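Local atomic coordinates of Cap5O (Staphylococcus aureus, PDB entry 3OJO), a protein that oxidises UDP-N-acetyl-mannosamine with NAD as cofactor, a step in making the capsular polysaccharide of Staphylococcus aureus. Residues I241-V246 with H259-G264; Y301-T306 with F338-L343; T305-I310 with P348-C353. All coordinates share one frame; numbering follows the deposited sequence.

How the contacts relate
From the N terminus, contact 1 comes first and closes a short loop: the start of helix 243-250 meets 259-264 in the loop that follows that helix. It closes before the other two open. Contacts 2 and 3 both set out from helix 286-312, where they share Thr-305 and Thr-306, and their spans overlap; contact 2 reaches helix 336-346, and contact 3 ends further on, at the residues leading into strand 351-355. Their centres are about 9 Å apart, and Tyr-341 touches Val-352 between them. Contact 1 joins this group through Pro-263, which packs on Val-302 and Ile-340 of contact 2. The central-domain region is thereby tied to the UDP-binding domain.

Contact 1 of 3, residues I241-V246 with H259-G264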
loop_
_atom_site.group_PDB
_atom_site.type_symbol
_atom_site.label_atom_id
_atom_site.label_comp_id
_atom_site.label_asym_id
_atom_site.label_seq_id
_atom_site.Cartn_x
_atom_site.Cartn_y
_atom_site.Cartn_z
ATOM N N ILE B 241 -16.102 13.010 8.506
ATOM C CA ILE B 241 -14.682 13.110 8.762
ATOM C C ILE B 241 -14.046 13.585 7.438
ATOM O O ILE B 241 -14.512 13.216 6.345
ATOM C CB ILE B 241 -14.096 11.776 9.308
ATOM C CG1 ILE B 241 -14.680 11.463 10.713
ATOM C CG2 ILE B 241 -12.558 11.815 9.370
ATOM C CD1 ILE B 241 -14.426 10.008 11.224
ATOM N N ASN B 242 -13.037 14.472 7.544
ATOM C CA ASN B 242 -12.326 14.961 6.380
ATOM C C ASN B 242 -11.249 13.924 6.029
ATOM O O ASN B 242 -10.311 13.736 6.805
ATOM C CB ASN B 242 -11.709 16.350 6.659
ATOM C CG ASN B 242 -11.111 16.958 5.421
ATOM O OD1 ASN B 242 -10.279 16.364 4.715
ATOM N ND2 ASN B 242 -11.570 18.126 5.088
ATOM N N VAL B 243 -11.377 13.267 4.873
ATOM C CA VAL B 243 -10.411 12.248 4.457
ATOM C C VAL B 243 -9.000 12.798 4.175
ATOM O O VAL B 243 -8.006 12.175 4.574
ATOM C CB VAL B 243 -10.953 11.298 3.356
ATOM C CG1 VAL B 243 -11.091 11.986 2.000
ATOM C CG2 VAL B 243 -10.104 10.022 3.253
ATOM N N LEU B 244 -8.930 14.010 3.578
ATOM C CA LEU B 244 -7.666 14.643 3.196
ATOM C C LEU B 244 -6.807 15.049 4.359
ATOM O O LEU B 244 -5.597 14.813 4.337
ATOM C CB LEU B 244 -7.878 15.762 2.176
ATOM C CG LEU B 244 -8.680 15.374 0.921
ATOM C CD1 LEU B 244 -8.977 16.572 0.091
ATOM C CD2 LEU B 244 -7.978 14.269 0.095
ATOM N N ASP B 245 -7.450 15.559 5.416
ATOM C CA ASP B 245 -6.843 15.972 6.680
ATOM C C ASP B 245 -6.348 14.786 7.471
ATOM O O ASP B 245 -5.282 14.863 8.098
ATOM C CB ASP B 245 -7.845 16.786 7.502
ATOM C CG ASP B 245 -8.107 18.165 6.921
ATOM O OD1 ASP B 245 -7.224 18.687 6.210
ATOM O OD2 ASP B 245 -9.182 18.731 7.200
ATOM N N VAL B 246 -7.096 13.678 7.420
ATOM C CA VAL B 246 -6.717 12.447 8.101
ATOM C C VAL B 246 -5.559 11.727 7.375
ATOM O O VAL B 246 -4.635 11.234 8.039
ATOM C CB VAL B 246 -7.947 11.562 8.384
ATOM C CG1 VAL B 246 -7.549 10.309 9.145
ATOM C CG2 VAL B 246 -8.980 12.344 9.194
ATOM N N HIS B 259 -2.264 7.004 -0.127
ATOM C CA HIS B 259 -2.387 7.724 -1.383
ATOM C C HIS B 259 -3.576 8.685 -1.402
ATOM O O HIS B 259 -4.342 8.765 -0.445
ATOM C CB HIS B 259 -2.391 6.739 -2.584
ATOM C CG HIS B 259 -1.132 5.927 -2.726
ATOM N ND1 HIS B 259 -0.752 5.392 -3.956
ATOM C CD2 HIS B 259 -0.200 5.588 -1.797
ATOM C CE1 HIS B 259 0.386 4.751 -3.726
ATOM N NE2 HIS B 259 0.746 4.824 -2.437
ATOM N N GLN B 260 -3.706 9.435 -2.499
ATOM C CA GLN B 260 -4.792 10.380 -2.709
ATOM C C GLN B 260 -5.995 9.693 -3.358
ATOM O O GLN B 260 -5.831 8.888 -4.280
ATOM C CB GLN B 260 -4.335 11.573 -3.575
ATOM C CG GLN B 260 -3.438 12.578 -2.857
ATOM C CD GLN B 260 -4.092 13.199 -1.637
ATOM O OE1 GLN B 260 -3.691 12.931 -0.504
ATOM N NE2 GLN B 260 -5.130 14.012 -1.845
ATOM N N PRO B 261 -7.220 9.992 -2.881
ATOM C CA PRO B 261 -8.410 9.422 -3.538
ATOM C C PRO B 261 -8.712 10.181 -4.836
ATOM O O PRO B 261 -8.123 11.248 -5.091
ATOM C CB PRO B 261 -9.518 9.622 -2.507
ATOM C CG PRO B 261 -9.062 10.794 -1.673
ATOM C CD PRO B 261 -7.582 10.924 -1.789
ATOM N N GLY B 262 -9.615 9.633 -5.644
ATOM C CA GLY B 262 -9.982 10.236 -6.919
ATOM C C GLY B 262 -11.240 9.671 -7.544
ATOM O O GLY B 262 -11.991 8.935 -6.906
ATOM N N PRO B 263 -11.476 9.988 -8.822
ATOM C CA PRO B 263 -12.697 9.498 -9.498
ATOM C C PRO B 263 -12.641 8.052 -10.014
ATOM O O PRO B 263 -13.604 7.543 -10.595
ATOM C CB PRO B 263 -12.863 10.496 -10.647
ATOM C CG PRO B 263 -11.488 10.986 -10.947
ATOM C CD PRO B 263 -10.672 10.868 -9.697
ATOM N N GLY B 264 -11.506 7.405 -9.789
ATOM C CA GLY B 264 -11.223 6.054 -10.250
ATOM C C GLY B 264 -9.813 5.975 -10.798
ATOM O O GLY B 264 -9.014 6.899 -10.606
#
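Leu-244 sets its CD2 methyl against two consecutive residues, the amide end of Gln-260 and the ring of Pro-261. The closest approach is to the amide nitrogen, with Leu-244 CD2 3.5 Å from Gln-260 NE2, and the two side chains run roughly at right angles. The same methyl lies 3.9 Å from Pro-261 CD and about as far from Pro-261 CG, so it lies along the CD-CG side of the pyrrolidine ring. Gln-260 bends at its second torsion (chi2 -59°), and this turn carries its amide toward the leucine. The residue before Leu-244, Val-243, adds a looser touch, its CG1 4.4 Å from Pro-261 CG. The helix start that presents both residues is capped: Asn-242, at the N-cap, takes the backbone N of Asp-245 on its OD1 at 3.0 Å, a fairly straight bond (161° at the hydrogen) whose donor stands well above the carbonyl plane. Both segments belong to the central-domain region, where the loop after helix 243-250 folds back on its first turn beside helix 208-238. Thr-233 of that long helix packs on both Val-243 and Pro-261, while Met-217 of the second subunit packs on Val-243. No hydrogen bond crosses between the two segments. Proline has no backbone N-H to offer, and the Gln-260 amide meets a methyl, so this small contact depends on van der Waals fit.

Contact 2 of 3, residues Y301-T306 with F338-L343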
loop_
_atom_site.group_PDB
_atom_site.type_symbol
_atom_site.label_atom_id
_atom_site.label_comp_id
_atom_site.label_asym_id
_atom_site.label_seq_id
_atom_site.Cartn_x
_atom_site.Cartn_y
_atom_site.Cartn_z
ATOM N N TYR B 301 -19.880 6.244 -7.652
ATOM C CA TYR B 301 -19.856 6.986 -6.388
ATOM C C TYR B 301 -19.884 8.502 -6.661
ATOM O O TYR B 301 -20.595 9.236 -5.974
ATOM C CB TYR B 301 -18.628 6.578 -5.528
ATOM C CG TYR B 301 -18.509 7.345 -4.230
ATOM C CD1 TYR B 301 -19.244 6.975 -3.112
ATOM C CD2 TYR B 301 -17.707 8.481 -4.139
ATOM C CE1 TYR B 301 -19.180 7.710 -1.933
ATOM C CE2 TYR B 301 -17.623 9.215 -2.962
ATOM C CZ TYR B 301 -18.362 8.825 -1.863
ATOM O OH TYR B 301 -18.276 9.564 -0.712
ATOM N N VAL B 302 -19.105 8.960 -7.661
ATOM C CA VAL B 302 -19.027 10.362 -8.097
ATOM C C VAL B 302 -20.389 10.771 -8.704
ATOM O O VAL B 302 -20.915 11.832 -8.356
ATOM C CB VAL B 302 -17.828 10.585 -9.069
ATOM C CG1 VAL B 302 -17.880 11.943 -9.765
ATOM C CG2 VAL B 302 -16.503 10.411 -8.336
ATOM N N VAL B 303 -20.967 9.905 -9.564
ATOM C CA VAL B 303 -22.269 10.113 -10.201
ATOM C C VAL B 303 -23.384 10.246 -9.124
ATOM O O VAL B 303 -24.160 11.200 -9.178
ATOM C CB VAL B 303 -22.563 9.033 -11.295
ATOM C CG1 VAL B 303 -24.009 9.095 -11.784
ATOM C CG2 VAL B 303 -21.597 9.165 -12.479
ATOM N N ASP B 304 -23.413 9.338 -8.127
ATOM C CA ASP B 304 -24.383 9.363 -7.033
ATOM C C ASP B 304 -24.250 10.646 -6.207
ATOM O O ASP B 304 -25.263 11.223 -5.805
ATOM C CB ASP B 304 -24.248 8.101 -6.150
ATOM C CG ASP B 304 -24.847 8.242 -4.753
ATOM O OD1 ASP B 304 -26.100 8.286 -4.644
ATOM O OD2 ASP B 304 -24.059 8.356 -3.772
ATOM N N THR B 305 -23.009 11.101 -5.977
ATOM C CA THR B 305 -22.737 12.342 -5.237
ATOM C C THR B 305 -23.225 13.557 -6.053
ATOM O O THR B 305 -23.821 14.477 -5.484
ATOM C CB THR B 305 -21.262 12.414 -4.839
ATOM O OG1 THR B 305 -20.909 11.216 -4.142
ATOM C CG2 THR B 305 -20.948 13.613 -3.980
ATOM N N THR B 306 -22.994 13.526 -7.382
ATOM C CA THR B 306 -23.398 14.559 -8.330
ATOM C C THR B 306 -24.923 14.680 -8.335
ATOM O O THR B 306 -25.437 15.783 -8.146
ATOM C CB THR B 306 -22.751 14.281 -9.715
ATOM O OG1 THR B 306 -21.328 14.394 -9.590
ATOM C CG2 THR B 306 -23.243 15.229 -10.818
ATOM N N PHE B 338 -13.983 10.054 -18.239
ATOM C CA PHE B 338 -14.853 9.840 -19.387
ATOM C C PHE B 338 -15.979 8.930 -18.992
ATOM O O PHE B 338 -17.101 9.148 -19.438
ATOM C CB PHE B 338 -14.101 9.263 -20.599
ATOM C CG PHE B 338 -14.984 9.287 -21.820
ATOM C CD1 PHE B 338 -15.108 10.440 -22.585
ATOM C CD2 PHE B 338 -15.771 8.189 -22.150
ATOM C CE1 PHE B 338 -15.956 10.479 -23.691
ATOM C CE2 PHE B 338 -16.655 8.247 -23.232
ATOM C CZ PHE B 338 -16.731 9.388 -23.997
ATOM N N ASP B 339 -15.691 7.900 -18.165
ATOM C CA ASP B 339 -16.699 6.965 -17.660
ATOM C C ASP B 339 -17.819 7.671 -16.912
ATOM O O ASP B 339 -18.991 7.350 -17.124
ATOM C CB ASP B 339 -16.041 5.887 -16.808
ATOM C CG ASP B 339 -15.317 4.854 -17.648
ATOM O OD1 ASP B 339 -14.873 3.825 -17.077
ATOM O OD2 ASP B 339 -15.219 5.054 -18.883
ATOM N N ILE B 340 -17.457 8.720 -16.142
ATOM C CA ILE B 340 -18.388 9.559 -15.379
ATOM C C ILE B 340 -19.240 10.375 -16.341
ATOM O O ILE B 340 -20.464 10.375 -16.206
ATOM C CB ILE B 340 -17.667 10.428 -14.290
ATOM C CG1 ILE B 340 -17.038 9.523 -13.200
ATOM C CG2 ILE B 340 -18.625 11.426 -13.640
ATOM C CD1 ILE B 340 -15.861 10.058 -12.468
ATOM N N TYR B 341 -18.594 11.048 -17.319
ATOM C CA TYR B 341 -19.239 11.891 -18.338
ATOM C C TYR B 341 -20.328 11.124 -19.085
ATOM O O TYR B 341 -21.442 11.600 -19.195
ATOM C CB TYR B 341 -18.182 12.459 -19.316
ATOM C CG TYR B 341 -18.746 13.021 -20.606
ATOM C CD1 TYR B 341 -19.337 14.283 -20.640
ATOM C CD2 TYR B 341 -18.724 12.275 -21.787
ATOM C CE1 TYR B 341 -19.889 14.790 -21.817
ATOM C CE2 TYR B 341 -19.273 12.772 -22.967
ATOM C CZ TYR B 341 -19.844 14.033 -22.980
ATOM O OH TYR B 341 -20.369 14.523 -24.142
ATOM N N GLU B 342 -19.987 9.943 -19.562
ATOM C CA GLU B 342 -20.831 9.015 -20.289
ATOM C C GLU B 342 -22.026 8.536 -19.416
ATOM O O GLU B 342 -23.131 8.391 -19.939
ATOM C CB GLU B 342 -19.929 7.853 -20.750
ATOM C CG GLU B 342 -20.587 6.672 -21.438
ATOM C CD GLU B 342 -19.684 5.467 -21.660
ATOM O OE1 GLU B 342 -18.510 5.492 -21.213
ATOM O OE2 GLU B 342 -20.157 4.493 -22.296
ATOM N N LEU B 343 -21.793 8.284 -18.103
ATOM C CA LEU B 343 -22.809 7.858 -17.127
ATOM C C LEU B 343 -23.742 9.011 -16.856
ATOM O O LEU B 343 -24.954 8.812 -16.758
ATOM C CB LEU B 343 -22.175 7.407 -15.784
ATOM C CG LEU B 343 -21.594 5.994 -15.708
ATOM C CD1 LEU B 343 -20.744 5.836 -14.459
ATOM C CD2 LEU B 343 -22.680 4.934 -15.779
#
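Helices 301-306 and 338-343 pass each other with their axes 9.9 Å apart and their N-to-C directions at 46°, and the backbones come nearest at Val-303 and Ile-340. Ile-340 meets both valines, with CD1 at the end of one branch and with its CG2 branch. Its CD1 rests 3.9 Å from CG1 of Val-302, the two side chains crossing at about a right angle, while its CG2 lies 3.9 Å from CG2 of Val-303, there sliding past in the opposite direction. That valine methyl also reaches Leu-343, 3.8 Å from its CB and close to its CD1. The torsion of Val-303 (chi1 170°) puts CG2 opposite the carbonyl carbon, pointing it at both partners. On the same helix as the valines, Thr-306 turns its OG1 back to the carbonyl O of Val-302 at 2.9 Å, so this hydroxyl is satisfied within its own helix. Val-302, Thr-306 and Ile-340 all touch Leu-379 of strand 377-380. Helix 336-346 links the adjacent parallel strands 317-321 and 351-355, a beta-alpha-beta crossover, and helix 286-312 packs beside it on the sheet, as in the Rossmann-like alpha/beta layering of a UDP-binding domain.

Contact 3 of 3, residues T305-I310 with P348-C353; sequences TTKQII and PDIEVC
Ile-350 carries this contact, its CB aimed at helix 305-310 from the residue just before strand 351-353. From CB the chain goes out through CG1, which the first torsion (chi1 -62°) places opposite the carbonyl carbon; there it lies 4.0 Å from CG2 of Ile-310, the two isoleucines meeting at a slant. An extended second torsion then carries CD1 on to the helix, where it comes within 3.6 Å of CG of Lys-307. The lysine runs across the isoleucine at about a right angle, so the tip of Ile-350 lies against the aliphatic part of Lys-307 near its root, not against its ammonium. Further out, Lys-307 bends at its third torsion, and NZ makes a long, weak ion pair with Glu-347. Asp-349 adds a backbone touch: its carbonyl O stands 4.3 Å from CG2 of Ile-310, too far to be more than loose packing. The positive phi of Asp-349 marks the turn through which the chain leaves helix 336-346 and enters the strand. Val-318 of the neighbouring strand 317-321 packs on Ile-350, and Leu-377 of strand 377-380 packs on Ile-310. The edge strand 351-355 is thus joined, just ahead of its first residue, to helix 286-312. Mainly methyl and methylene surfaces supply the contact, and the pairing suits its partly buried place: Ile-310 is buried, while exposed Lys-307 contributes its CG methylene and leaves its ammonium out of the apolar contact.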
loop_
_atom_site.group_PDB
_atom_site.type_symbol
_atom_site.label_atom_id
_atom_site.label_comp_id
_atom_site.label_asym_id
_atom_site.label_seq_id
_atom_site.Cartn_x
_atom_site.Cartn_y
_atom_site.Cartn_z
ATOM N N THR B 305 -23.009 11.101 -5.977
ATOM C CA THR B 305 -22.737 12.342 -5.237
ATOM C C THR B 305 -23.225 13.557 -6.053
ATOM O O THR B 305 -23.821 14.477 -5.484
ATOM C CB THR B 305 -21.262 12.414 -4.839
ATOM O OG1 THR B 305 -20.909 11.216 -4.142
ATOM C CG2 THR B 305 -20.948 13.613 -3.980
ATOM N N THR B 306 -22.994 13.526 -7.382
ATOM C CA THR B 306 -23.398 14.559 -8.330
ATOM C C THR B 306 -24.923 14.680 -8.335
ATOM O O THR B 306 -25.437 15.783 -8.146
ATOM C CB THR B 306 -22.751 14.281 -9.715
ATOM O OG1 THR B 306 -21.328 14.394 -9.590
ATOM C CG2 THR B 306 -23.243 15.229 -10.818
ATOM N N LYS B 307 -25.638 13.541 -8.498
ATOM C CA LYS B 307 -27.109 13.446 -8.485
ATOM C C LYS B 307 -27.712 14.129 -7.240
ATOM O O LYS B 307 -28.712 14.834 -7.360
ATOM C CB LYS B 307 -27.567 11.981 -8.574
ATOM C CG LYS B 307 -27.391 11.369 -9.967
ATOM C CD LYS B 307 -28.333 10.198 -10.218
ATOM C CE LYS B 307 -27.776 8.852 -9.819
ATOM N NZ LYS B 307 -28.779 7.774 -10.019
ATOM N N GLN B 308 -27.063 13.962 -6.069
ATOM C CA GLN B 308 -27.469 14.561 -4.800
ATOM C C GLN B 308 -27.240 16.074 -4.760
ATOM O O GLN B 308 -28.036 16.778 -4.147
ATOM C CB GLN B 308 -26.750 13.883 -3.632
ATOM C CG GLN B 308 -27.316 12.513 -3.284
ATOM C CD GLN B 308 -26.453 11.776 -2.290
ATOM O OE1 GLN B 308 -25.933 10.691 -2.569
ATOM N NE2 GLN B 308 -26.282 12.338 -1.105
ATOM N N ILE B 309 -26.148 16.575 -5.378
ATOM C CA ILE B 309 -25.832 18.014 -5.423
ATOM C C ILE B 309 -26.887 18.722 -6.284
ATOM O O ILE B 309 -27.433 19.749 -5.886
ATOM C CB ILE B 309 -24.381 18.282 -5.941
ATOM C CG1 ILE B 309 -23.311 17.703 -4.974
ATOM C CG2 ILE B 309 -24.141 19.782 -6.198
ATOM C CD1 ILE B 309 -21.908 17.413 -5.624
ATOM N N ILE B 310 -27.170 18.135 -7.457
ATOM C CA ILE B 310 -28.116 18.609 -8.454
ATOM C C ILE B 310 -29.576 18.535 -7.979
ATOM O O ILE B 310 -30.421 19.254 -8.508
ATOM C CB ILE B 310 -27.795 17.925 -9.828
ATOM C CG1 ILE B 310 -27.410 18.946 -10.910
ATOM C CG2 ILE B 310 -28.829 16.897 -10.305
ATOM C CD1 ILE B 310 -26.078 19.644 -10.668
ATOM N N PRO B 348 -30.881 10.491 -17.112
ATOM C CA PRO B 348 -31.878 11.554 -17.338
ATOM C C PRO B 348 -31.925 12.445 -16.091
ATOM O O PRO B 348 -31.406 12.052 -15.039
ATOM C CB PRO B 348 -33.181 10.784 -17.568
ATOM C CG PRO B 348 -32.984 9.461 -16.897
ATOM C CD PRO B 348 -31.518 9.221 -16.684
ATOM N N ASP B 349 -32.521 13.644 -16.199
ATOM C CA ASP B 349 -32.597 14.632 -15.107
ATOM C C ASP B 349 -31.227 15.321 -14.883
ATOM O O ASP B 349 -31.069 16.079 -13.926
ATOM C CB ASP B 349 -33.172 14.051 -13.774
ATOM C CG ASP B 349 -34.322 13.047 -13.896
ATOM O OD1 ASP B 349 -35.401 13.428 -14.425
ATOM O OD2 ASP B 349 -34.153 11.892 -13.435
ATOM N N ILE B 350 -30.235 15.045 -15.767
ATOM C CA ILE B 350 -28.892 15.635 -15.759
ATOM C C ILE B 350 -28.486 15.963 -17.197
ATOM O O ILE B 350 -28.471 15.076 -18.055
ATOM C CB ILE B 350 -27.802 14.773 -15.036
ATOM C CG1 ILE B 350 -28.113 14.575 -13.539
ATOM C CG2 ILE B 350 -26.428 15.417 -15.181
ATOM C CD1 ILE B 350 -27.552 13.343 -12.962
ATOM N N GLU B 351 -28.159 17.246 -17.437
ATOM C CA GLU B 351 -27.680 17.782 -18.709
ATOM C C GLU B 351 -26.162 17.969 -18.561
ATOM O O GLU B 351 -25.705 18.811 -17.795
ATOM C CB GLU B 351 -28.399 19.103 -19.041
ATOM C CG GLU B 351 -28.518 19.368 -20.528
ATOM C CD GLU B 351 -27.530 20.384 -21.069
ATOM O OE1 GLU B 351 -27.567 21.553 -20.621
ATOM O OE2 GLU B 351 -26.750 20.021 -21.979
ATOM N N VAL B 352 -25.386 17.120 -19.237
ATOM C CA VAL B 352 -23.925 17.141 -19.119
ATOM C C VAL B 352 -23.225 17.923 -20.225
ATOM O O VAL B 352 -23.655 17.901 -21.381
ATOM C CB VAL B 352 -23.308 15.735 -18.877
ATOM C CG1 VAL B 352 -24.257 14.875 -18.073
ATOM C CG2 VAL B 352 -22.942 15.055 -20.183
ATOM N N CYS B 353 -22.129 18.585 -19.865
ATOM C CA CYS B 353 -21.324 19.368 -20.782
ATOM C C CYS B 353 -19.851 19.193 -20.397
ATOM O O CYS B 353 -19.452 19.562 -19.294
ATOM C CB CYS B 353 -21.772 20.829 -20.749
ATOM S SG CYS B 353 -20.801 21.949 -21.785
#